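Local coordinates for thermophilic dibenzothiophene desulfurization enzyme C (PDB 5XDC), which probably catalyses the FMNH2- and oxygen-dependent oxidation of dibenzothiophene, first to the 5-oxide and then to the 5,5-dioxide, at residues B[39-44]-B[209-214]; B[124-129]-B[167-172]; B[157-162]-B[213-218]. All blocks are in the same frame, centred on the assembly; numbering follows the deposited sequence.

Interaction 1: residues B[39-44]-B[209-214]; sequences GGTPKA and QTDSGS. With IND (indole), chain J.
A short hydrogen bond, in which a threonine hydroxyl meets a carboxylate from above its plane, carries part of this contact. Thr41 OG1 donates to Asp211 OD2 at 2.6 Å, and the two side chains cross at about a right angle. The Asp211 side chain is directed toward the 39-44 segment. A water accepts from Asp211 N and donates to Gly40 O. Gln209 makes the broadest contact. Gln209 NE2 donates to Gly39 O at 3.1 Å, from above the carbonyl plane. Gln209 OE1 makes a weak hydrogen bond with Arg35 NH1. The Pro42 ring, at the centre of an inverse gamma turn, slides past Gln209 in the opposite direction. Pro42 CD lies 3.4 Å from the buried Gln209 O, which has no hydrogen-bond partner. The contact joins the helical N-terminal domain of the acyl-CoA dehydrogenase fold to a beta-domain loop. Gly39, with positive phi, is the first residue after helix 16-38, and Pro42 occupies the N-cap position of helix 43-52. Pro42 also rests on Leu87 and Leu90 of helix 85-104. The 209-214 loop passes the same helix, borders the indole through Thr210 and Ser212, and runs on to strand 215-217.

Interaction 2: residues B[124-129]-B[167-172]; sequences LGNASS and RLLVFA
Three backbone hydrogen bonds join the parallel strands 124-127 and 167-172. Gly125 N donates to Arg167 O at 2.9 Å, almost straight along the C=O axis. Leu169 N returns a bond to Gly125 O at 2.8 Å, and Ala127 N donates to Leu169 O at 2.8 Å. Leu168 CD2 lies against the bare backbone of Gly125, 3.9 Å from Gly125 C. Leu124 CD2 meets Arg167 CB at 3.8 Å. A cis peptide precedes Ser128. Phe171 CE1 lies 3.6 Å from Ser129 CB.

The turn at 126-129 is held by Asn126, whose CG is anti to the backbone N (chi1 -174°). Asn126 OD1 takes the Ser129 N-H in its carbonyl plane, on a lone pair, with Ser129 N at 2.9 Å: an Asx motif. Asn126 ND2 donates to Ser129 OG at 3.0 Å and also bonds Asn97 of helix 85-104. An alanine here would remove both amide bonds to Ser129 and the link to Asn97, and would probably loosen the turn that carries Ser128 and Ser129. Further out, Tyr100 of the same helix packs edge-to-face with Phe171, and Ser128 OG bonds Phe158 O. Asn126, Ser128 and Ser129 bind FMN in another structure of this protein. The arrangement is consistent with the flavin-facing part of the beta domain of the acyl-CoA dehydrogenase fold.

Interaction 3: residues B[157-162]-B[213-218]; sequences AFCSGS and GSVTFS. With IND (indole), chain J.
This is a loop-to-strand contact in the beta domain of the acyl-CoA dehydrogenase fold. It lies just past the antiparallel pairing of strand 155-156 with strand 215-217. Residues 157-162 leave that pairing and fold into a type II beta turn from Cys159 to Ser162, with Gly161 at positive phi. The turn packs on the start of strand 215-217.

One backbone bond crosses between the segments. Cys159 N donates to Gly213 O at 2.9 Å, nearly along the C=O axis. The apolar part centres on Val215, whose CG2 is anti to the carbonyl carbon. Cys159 CB meets Val215 CG2 at 3.7 Å, and Ser162 CB meets the same methyl at 3.7 Å. Cys159 SG lies alongside, 3.8 Å from Val215 CG2. The Cys159 side chain also touches Ala127 of strand 124-127 and Ser128. A water donates to Ser214 O at 2.8 Å and makes a weak bond to Ser162 OG. The Ser214 hydroxyl turns elsewhere, to Asp201 and Asn199.

The other side of the loop faces the indole. The Phe158 side chain points away from the 213-218 segment. Its ring approaches the ligand obliquely, with Phe158 CD1 3.5 Å from indole C4. Ala369 of the second subunit packs on Phe158, so here the pocket wall also meets that subunit. Ser160 also points away from 213-218. Ser160 is an FMN-binding residue in another structure of this protein, and it touches His89 and Tyr93 of helix 85-104. Ser160 OG is hydrogen-bonded to Ser212 OG and lies 3.6 Å from indole C3.

Interactions 1 and 3 both touch the indole; interaction 2 carries FMN-binding residues beside it. Interactions 2 and 3 are closest, with centres 8 Å apart; interactions 1 and 3 are 11 Å apart, interactions 1 and 2 are 15 Å. Along the chain the order is 39-44, 124-129, 157-162, 167-172, 209-214 and 213-218. Interactions 1 and 3 share Gly213 and Ser214, and Gly161 N makes a probable hydrogen bond to Thr210 O. Another, between Asn126 N and Ser160 O, joins interactions 2 and 3. The 157-162 loop thus lies between the other two contacts, touching both. It ties the FMN-binding turn after Ala127 to the indole-lining 209-214 loop, which interaction 1 connects to the helical N-terminal region.

Interaction 1: residues B[39-44]-B[209-214]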
loop_
_atom_site.group_PDB
_atom_site.type_symbol
_atom_site.label_atom_id
_atom_site.label_comp_id
_atom_site.label_asym_id
_atom_site.label_seq_id
_atom_site.Cartn_x
_atom_site.Cartn_y
_atom_site.Cartn_z
ATOM N N GLY B 39 -25.087 17.592 15.476
ATOM C CA GLY B 39 -25.463 17.887 14.116
ATOM C C GLY B 39 -26.128 19.249 14.069
ATOM O O GLY B 39 -25.905 20.110 14.930
ATOM N N GLY B 40 -26.955 19.449 13.061
ATOM C CA GLY B 40 -27.665 20.716 13.007
ATOM C C GLY B 40 -26.776 21.875 12.582
ATOM O O GLY B 40 -25.671 21.705 12.052
ATOM N N THR B 41 -27.280 23.086 12.835
ATOM C CA THR B 41 -26.697 24.283 12.252
ATOM C C THR B 41 -25.793 24.971 13.262
ATOM O O THR B 41 -26.266 25.348 14.348
ATOM C CB THR B 41 -27.809 25.224 11.798
ATOM O OG1 THR B 41 -28.680 24.523 10.895
ATOM C CG2 THR B 41 -27.235 26.459 11.102
ATOM N N PRO B 42 -24.518 25.161 12.967
ATOM C CA PRO B 42 -23.605 25.843 13.902
ATOM C C PRO B 42 -23.709 27.356 13.766
ATOM O O PRO B 42 -22.816 28.045 13.277
ATOM C CB PRO B 42 -22.239 25.304 13.471
ATOM C CG PRO B 42 -22.384 25.150 12.006
ATOM C CD PRO B 42 -23.805 24.707 11.756
ATOM N N LYS B 43 -24.853 27.877 14.194
ATOM C CA LYS B 43 -25.193 29.273 13.937
ATOM C C LYS B 43 -24.183 30.217 14.583
ATOM O O LYS B 43 -23.732 31.184 13.960
ATOM C CB LYS B 43 -26.611 29.539 14.450
ATOM C CG LYS B 43 -27.027 30.999 14.484
ATOM C CD LYS B 43 -26.968 31.618 13.125
ATOM C CE LYS B 43 -27.609 33.010 13.139
ATOM N NZ LYS B 43 -27.294 33.783 11.906
ATOM N N ALA B 44 -23.814 29.957 15.838
ATOM C CA ALA B 44 -22.890 30.857 16.524
ATOM C C ALA B 44 -21.572 30.954 15.779
ATOM O O ALA B 44 -21.005 32.045 15.626
ATOM C CB ALA B 44 -22.644 30.381 17.950
ATOM N N GLN B 209 -22.314 19.029 10.591
ATOM C CA GLN B 209 -22.866 20.373 10.746
ATOM C C GLN B 209 -22.808 21.195 9.456
ATOM O O GLN B 209 -22.808 22.426 9.504
ATOM C CB GLN B 209 -22.162 21.112 11.888
ATOM C CG GLN B 209 -22.509 20.533 13.261
ATOM C CD GLN B 209 -22.282 21.515 14.392
ATOM O OE1 GLN B 209 -21.148 21.934 14.662
ATOM N NE2 GLN B 209 -23.369 21.909 15.054
ATOM N N THR B 210 -22.816 20.532 8.301
ATOM C CA THR B 210 -22.780 21.231 7.022
ATOM C C THR B 210 -24.167 21.477 6.441
ATOM O O THR B 210 -24.267 22.068 5.362
ATOM C CB THR B 210 -21.938 20.462 5.995
ATOM O OG1 THR B 210 -22.516 19.176 5.726
ATOM C CG2 THR B 210 -20.490 20.318 6.494
ATOM N N ASP B 211 -25.228 21.036 7.114
ATOM C CA ASP B 211 -26.603 21.183 6.626
ATOM C C ASP B 211 -26.728 20.896 5.131
ATOM O O ASP B 211 -27.226 21.703 4.337
ATOM C CB ASP B 211 -27.133 22.561 6.974
ATOM C CG ASP B 211 -27.808 22.576 8.324
ATOM O OD1 ASP B 211 -28.889 21.949 8.456
ATOM O OD2 ASP B 211 -27.249 23.198 9.224
ATOM N N SER B 212 -26.303 19.686 4.762
ATOM C CA SER B 212 -26.267 19.252 3.376
ATOM C C SER B 212 -27.484 18.416 3.011
ATOM O O SER B 212 -27.421 17.571 2.111
ATOM C CB SER B 212 -24.972 18.489 3.104
ATOM O OG SER B 212 -23.861 19.356 3.228
ATOM N N GLY B 213 -28.592 18.657 3.690
ATOM C CA GLY B 213 -29.856 18.075 3.315
ATOM C C GLY B 213 -30.497 18.716 2.099
ATOM O O GLY B 213 -29.809 19.294 1.254
ATOM N N SER B 214 -31.817 18.620 2.000
ATOM C CA SER B 214 -32.520 19.012 0.793
ATOM C C SER B 214 -33.183 20.380 0.958
ATOM O O SER B 214 -33.360 20.897 2.065
ATOM C CB SER B 214 -33.561 17.958 0.405
ATOM O OG SER B 214 -34.521 17.802 1.417
HETATM N N1 IND J . -21.002 16.025 2.863
HETATM C C2 IND J . -21.487 17.262 2.844
HETATM C C3 IND J . -21.776 17.430 1.610
HETATM C C4 IND J . -21.715 16.285 -0.606
HETATM C C5 IND J . -21.334 15.068 -1.179
HETATM C C6 IND J . -20.787 14.041 -0.383
HETATM C C7 IND J . -20.623 14.233 0.986
HETATM C C8 IND J . -21.000 15.430 1.562
HETATM C C9 IND J . -21.551 16.476 0.743
HETATM O O HOH W 1 -26.097 20.112 9.693
#

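Interaction 2: residues B[124-129]-B[167-172]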
loop_
_atom_site.group_PDB
_atom_site.type_symbol
_atom_site.label_atom_id
_atom_site.label_comp_id
_atom_site.label_asym_id
_atom_site.label_seq_id
_atom_site.Cartn_x
_atom_site.Cartn_y
_atom_site.Cartn_z
ATOM N N LEU B 124 -22.831 32.417 1.819
ATOM C CA LEU B 124 -23.548 31.854 0.676
ATOM C C LEU B 124 -23.770 30.360 0.854
ATOM O O LEU B 124 -22.885 29.641 1.339
ATOM C CB LEU B 124 -22.791 32.102 -0.632
ATOM C CG LEU B 124 -22.469 33.555 -1.007
ATOM C CD1 LEU B 124 -21.573 33.608 -2.237
ATOM C CD2 LEU B 124 -23.746 34.326 -1.265
ATOM N N GLY B 125 -24.960 29.899 0.455
ATOM C CA GLY B 125 -25.297 28.492 0.453
ATOM C C GLY B 125 -25.578 27.973 -0.952
ATOM O O GLY B 125 -25.676 28.734 -1.925
ATOM N N ASN B 126 -25.713 26.644 -1.050
ATOM C CA ASN B 126 -25.718 25.953 -2.328
ATOM C C ASN B 126 -26.957 25.076 -2.433
ATOM O O ASN B 126 -27.248 24.304 -1.512
ATOM C CB ASN B 126 -24.435 25.119 -2.455
ATOM C CG ASN B 126 -24.282 24.494 -3.796
ATOM O OD1 ASN B 126 -24.651 23.336 -3.993
ATOM N ND2 ASN B 126 -23.726 25.246 -4.742
ATOM N N ALA B 127 -27.685 25.191 -3.547
ATOM C CA ALA B 127 -28.879 24.372 -3.779
ATOM C C ALA B 127 -29.226 24.232 -5.252
ATOM O O ALA B 127 -30.220 24.790 -5.695
ATOM C CB ALA B 127 -30.049 24.958 -3.040
ATOM N N SER B 128 -28.460 23.484 -6.031
ATOM C CA SER B 128 -27.287 22.745 -5.612
ATOM C C SER B 128 -26.472 22.515 -6.870
ATOM O O SER B 128 -27.044 22.265 -7.931
ATOM C CB SER B 128 -27.661 21.407 -4.971
ATOM O OG SER B 128 -26.530 20.550 -4.904
ATOM N N SER B 129 -25.147 22.601 -6.775
ATOM C CA SER B 129 -24.298 22.318 -7.925
ATOM C C SER B 129 -23.794 20.887 -7.918
ATOM O O SER B 129 -22.921 20.540 -8.722
ATOM C CB SER B 129 -23.123 23.299 -7.986
ATOM O OG SER B 129 -22.452 23.423 -6.759
ATOM N N ARG B 167 -27.894 34.019 0.898
ATOM C CA ARG B 167 -28.300 33.779 -0.472
ATOM C C ARG B 167 -27.997 32.321 -0.787
ATOM O O ARG B 167 -27.048 31.742 -0.245
ATOM C CB ARG B 167 -27.564 34.677 -1.486
ATOM C CG ARG B 167 -27.908 36.172 -1.437
ATOM C CD ARG B 167 -29.333 36.392 -1.888
ATOM N NE ARG B 167 -29.697 37.803 -2.044
ATOM C CZ ARG B 167 -30.130 38.590 -1.063
ATOM N NH1 ARG B 167 -30.249 38.140 0.171
ATOM N NH2 ARG B 167 -30.472 39.849 -1.324
ATOM N N LEU B 168 -28.823 31.742 -1.649
ATOM C CA LEU B 168 -28.622 30.408 -2.196
ATOM C C LEU B 168 -28.263 30.500 -3.672
ATOM O O LEU B 168 -28.953 31.170 -4.452
ATOM C CB LEU B 168 -29.878 29.543 -2.047
ATOM C CG LEU B 168 -30.337 29.259 -0.628
ATOM C CD1 LEU B 168 -31.691 28.549 -0.635
ATOM C CD2 LEU B 168 -29.306 28.417 0.083
ATOM N N LEU B 169 -27.204 29.802 -4.059
ATOM C CA LEU B 169 -26.902 29.561 -5.456
ATOM C C LEU B 169 -27.729 28.372 -5.925
ATOM O O LEU B 169 -27.504 27.239 -5.484
ATOM C CB LEU B 169 -25.404 29.310 -5.619
ATOM C CG LEU B 169 -24.911 29.011 -7.027
ATOM C CD1 LEU B 169 -25.167 30.208 -7.974
ATOM C CD2 LEU B 169 -23.420 28.630 -7.013
ATOM N N VAL B 170 -28.680 28.614 -6.821
ATOM C CA VAL B 170 -29.685 27.621 -7.196
ATOM C C VAL B 170 -29.483 27.242 -8.656
ATOM O O VAL B 170 -29.133 28.088 -9.488
ATOM C CB VAL B 170 -31.115 28.157 -6.947
ATOM C CG1 VAL B 170 -32.147 27.169 -7.417
ATOM C CG2 VAL B 170 -31.326 28.463 -5.480
ATOM N N PHE B 171 -29.688 25.956 -8.960
ATOM C CA PHE B 171 -29.607 25.423 -10.312
ATOM C C PHE B 171 -30.895 24.695 -10.657
ATOM O O PHE B 171 -31.446 23.971 -9.822
ATOM C CB PHE B 171 -28.434 24.462 -10.450
ATOM C CG PHE B 171 -27.095 25.123 -10.325
ATOM C CD1 PHE B 171 -26.544 25.365 -9.086
ATOM C CD2 PHE B 171 -26.385 25.483 -11.448
ATOM C CE1 PHE B 171 -25.306 25.977 -8.969
ATOM C CE2 PHE B 171 -25.144 26.099 -11.325
ATOM C CZ PHE B 171 -24.613 26.330 -10.088
ATOM N N ALA B 172 -31.353 24.866 -11.897
ATOM C CA ALA B 172 -32.561 24.202 -12.375
ATOM C C ALA B 172 -32.443 23.989 -13.874
ATOM O O ALA B 172 -31.596 24.590 -14.541
ATOM C CB ALA B 172 -33.819 25.013 -12.045
#

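Interaction 3: residues B[157-162]-B[213-218]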
loop_
_atom_site.group_PDB
_atom_site.type_symbol
_atom_site.label_atom_id
_atom_site.label_comp_id
_atom_site.label_asym_id
_atom_site.label_seq_id
_atom_site.Cartn_x
_atom_site.Cartn_y
_atom_site.Cartn_z
ATOM N N ALA B 157 -31.484 17.639 -3.626
ATOM C CA ALA B 157 -30.693 16.995 -2.585
ATOM C C ALA B 157 -29.277 17.579 -2.517
ATOM O O ALA B 157 -28.804 18.248 -3.442
ATOM C CB ALA B 157 -30.615 15.489 -2.822
ATOM N N PHE B 158 -28.615 17.319 -1.390
ATOM C CA PHE B 158 -27.224 17.710 -1.155
ATOM C C PHE B 158 -27.027 19.201 -1.406
ATOM O O PHE B 158 -26.261 19.626 -2.273
ATOM C CB PHE B 158 -26.262 16.878 -2.004
ATOM C CG PHE B 158 -26.018 15.499 -1.446
ATOM C CD1 PHE B 158 -25.047 15.292 -0.476
ATOM C CD2 PHE B 158 -26.770 14.420 -1.878
ATOM C CE1 PHE B 158 -24.821 14.019 0.043
ATOM C CE2 PHE B 158 -26.553 13.151 -1.365
ATOM C CZ PHE B 158 -25.578 12.951 -0.402
ATOM N N CYS B 159 -27.722 19.984 -0.590
ATOM C CA CYS B 159 -27.678 21.441 -0.655
ATOM C C CYS B 159 -26.783 21.980 0.463
ATOM O O CYS B 159 -27.235 22.540 1.462
ATOM C CB CYS B 159 -29.094 21.995 -0.557
ATOM S SG CYS B 159 -30.150 21.512 -1.885
ATOM N N SER B 160 -25.477 21.811 0.272
ATOM C CA SER B 160 -24.530 22.148 1.326
ATOM C C SER B 160 -24.676 23.593 1.784
ATOM O O SER B 160 -24.806 24.515 0.974
ATOM C CB SER B 160 -23.101 21.905 0.839
ATOM O OG SER B 160 -22.952 20.566 0.407
ATOM N N GLY B 161 -24.636 23.791 3.094
ATOM C CA GLY B 161 -24.709 25.121 3.649
ATOM C C GLY B 161 -26.021 25.821 3.386
ATOM O O GLY B 161 -26.072 27.054 3.394
ATOM N N SER B 162 -27.098 25.065 3.191
ATOM C CA SER B 162 -28.364 25.671 2.814
ATOM C C SER B 162 -29.111 26.287 3.989
ATOM O O SER B 162 -30.065 27.033 3.765
ATOM C CB SER B 162 -29.263 24.635 2.118
ATOM O OG SER B 162 -29.449 23.481 2.910
ATOM N N GLY B 213 -28.592 18.657 3.690
ATOM C CA GLY B 213 -29.856 18.075 3.315
ATOM C C GLY B 213 -30.497 18.716 2.099
ATOM O O GLY B 213 -29.809 19.294 1.254
ATOM N N SER B 214 -31.817 18.620 2.000
ATOM C CA SER B 214 -32.520 19.012 0.793
ATOM C C SER B 214 -33.183 20.380 0.958
ATOM O O SER B 214 -33.360 20.897 2.065
ATOM C CB SER B 214 -33.561 17.958 0.405
ATOM O OG SER B 214 -34.521 17.802 1.417
ATOM N N VAL B 215 -33.515 20.968 -0.184
ATOM C CA VAL B 215 -34.271 22.212 -0.266
ATOM C C VAL B 215 -35.409 21.972 -1.239
ATOM O O VAL B 215 -35.188 21.466 -2.345
ATOM C CB VAL B 215 -33.405 23.395 -0.739
ATOM C CG1 VAL B 215 -34.275 24.643 -0.981
ATOM C CG2 VAL B 215 -32.319 23.694 0.271
ATOM N N THR B 216 -36.624 22.329 -0.832
ATOM C CA THR B 216 -37.803 22.136 -1.654
ATOM C C THR B 216 -38.242 23.487 -2.186
ATOM O O THR B 216 -38.401 24.436 -1.408
ATOM C CB THR B 216 -38.943 21.486 -0.863
ATOM O OG1 THR B 216 -38.539 20.167 -0.448
ATOM C CG2 THR B 216 -40.190 21.368 -1.737
ATOM N N PHE B 217 -38.387 23.573 -3.503
ATOM C CA PHE B 217 -38.855 24.780 -4.179
ATOM C C PHE B 217 -40.302 24.557 -4.597
ATOM O O PHE B 217 -40.581 23.678 -5.420
ATOM C CB PHE B 217 -37.996 25.092 -5.407
ATOM C CG PHE B 217 -36.538 25.311 -5.096
ATOM C CD1 PHE B 217 -35.675 24.242 -4.975
ATOM C CD2 PHE B 217 -36.035 26.592 -4.920
ATOM C CE1 PHE B 217 -34.338 24.442 -4.687
ATOM C CE2 PHE B 217 -34.691 26.798 -4.624
ATOM C CZ PHE B 217 -33.848 25.722 -4.505
ATOM N N SER B 218 -41.214 25.350 -4.036
ATOM C CA SER B 218 -42.628 25.296 -4.398
ATOM C C SER B 218 -43.033 26.606 -5.070
ATOM O O SER B 218 -43.336 27.583 -4.389
ATOM C CB SER B 218 -43.476 25.037 -3.159
ATOM O OG SER B 218 -43.186 23.763 -2.634
HETATM N N1 IND J . -21.002 16.025 2.863
HETATM C C2 IND J . -21.487 17.262 2.844
HETATM C C3 IND J . -21.776 17.430 1.610
HETATM C C4 IND J . -21.715 16.285 -0.606
HETATM C C5 IND J . -21.334 15.068 -1.179
HETATM C C6 IND J . -20.787 14.041 -0.383
HETATM C C7 IND J . -20.623 14.233 0.986
HETATM C C8 IND J . -21.000 15.430 1.562
HETATM C C9 IND J . -21.551 16.476 0.743
HETATM O O HOH W 2 -31.675 21.171 4.233
#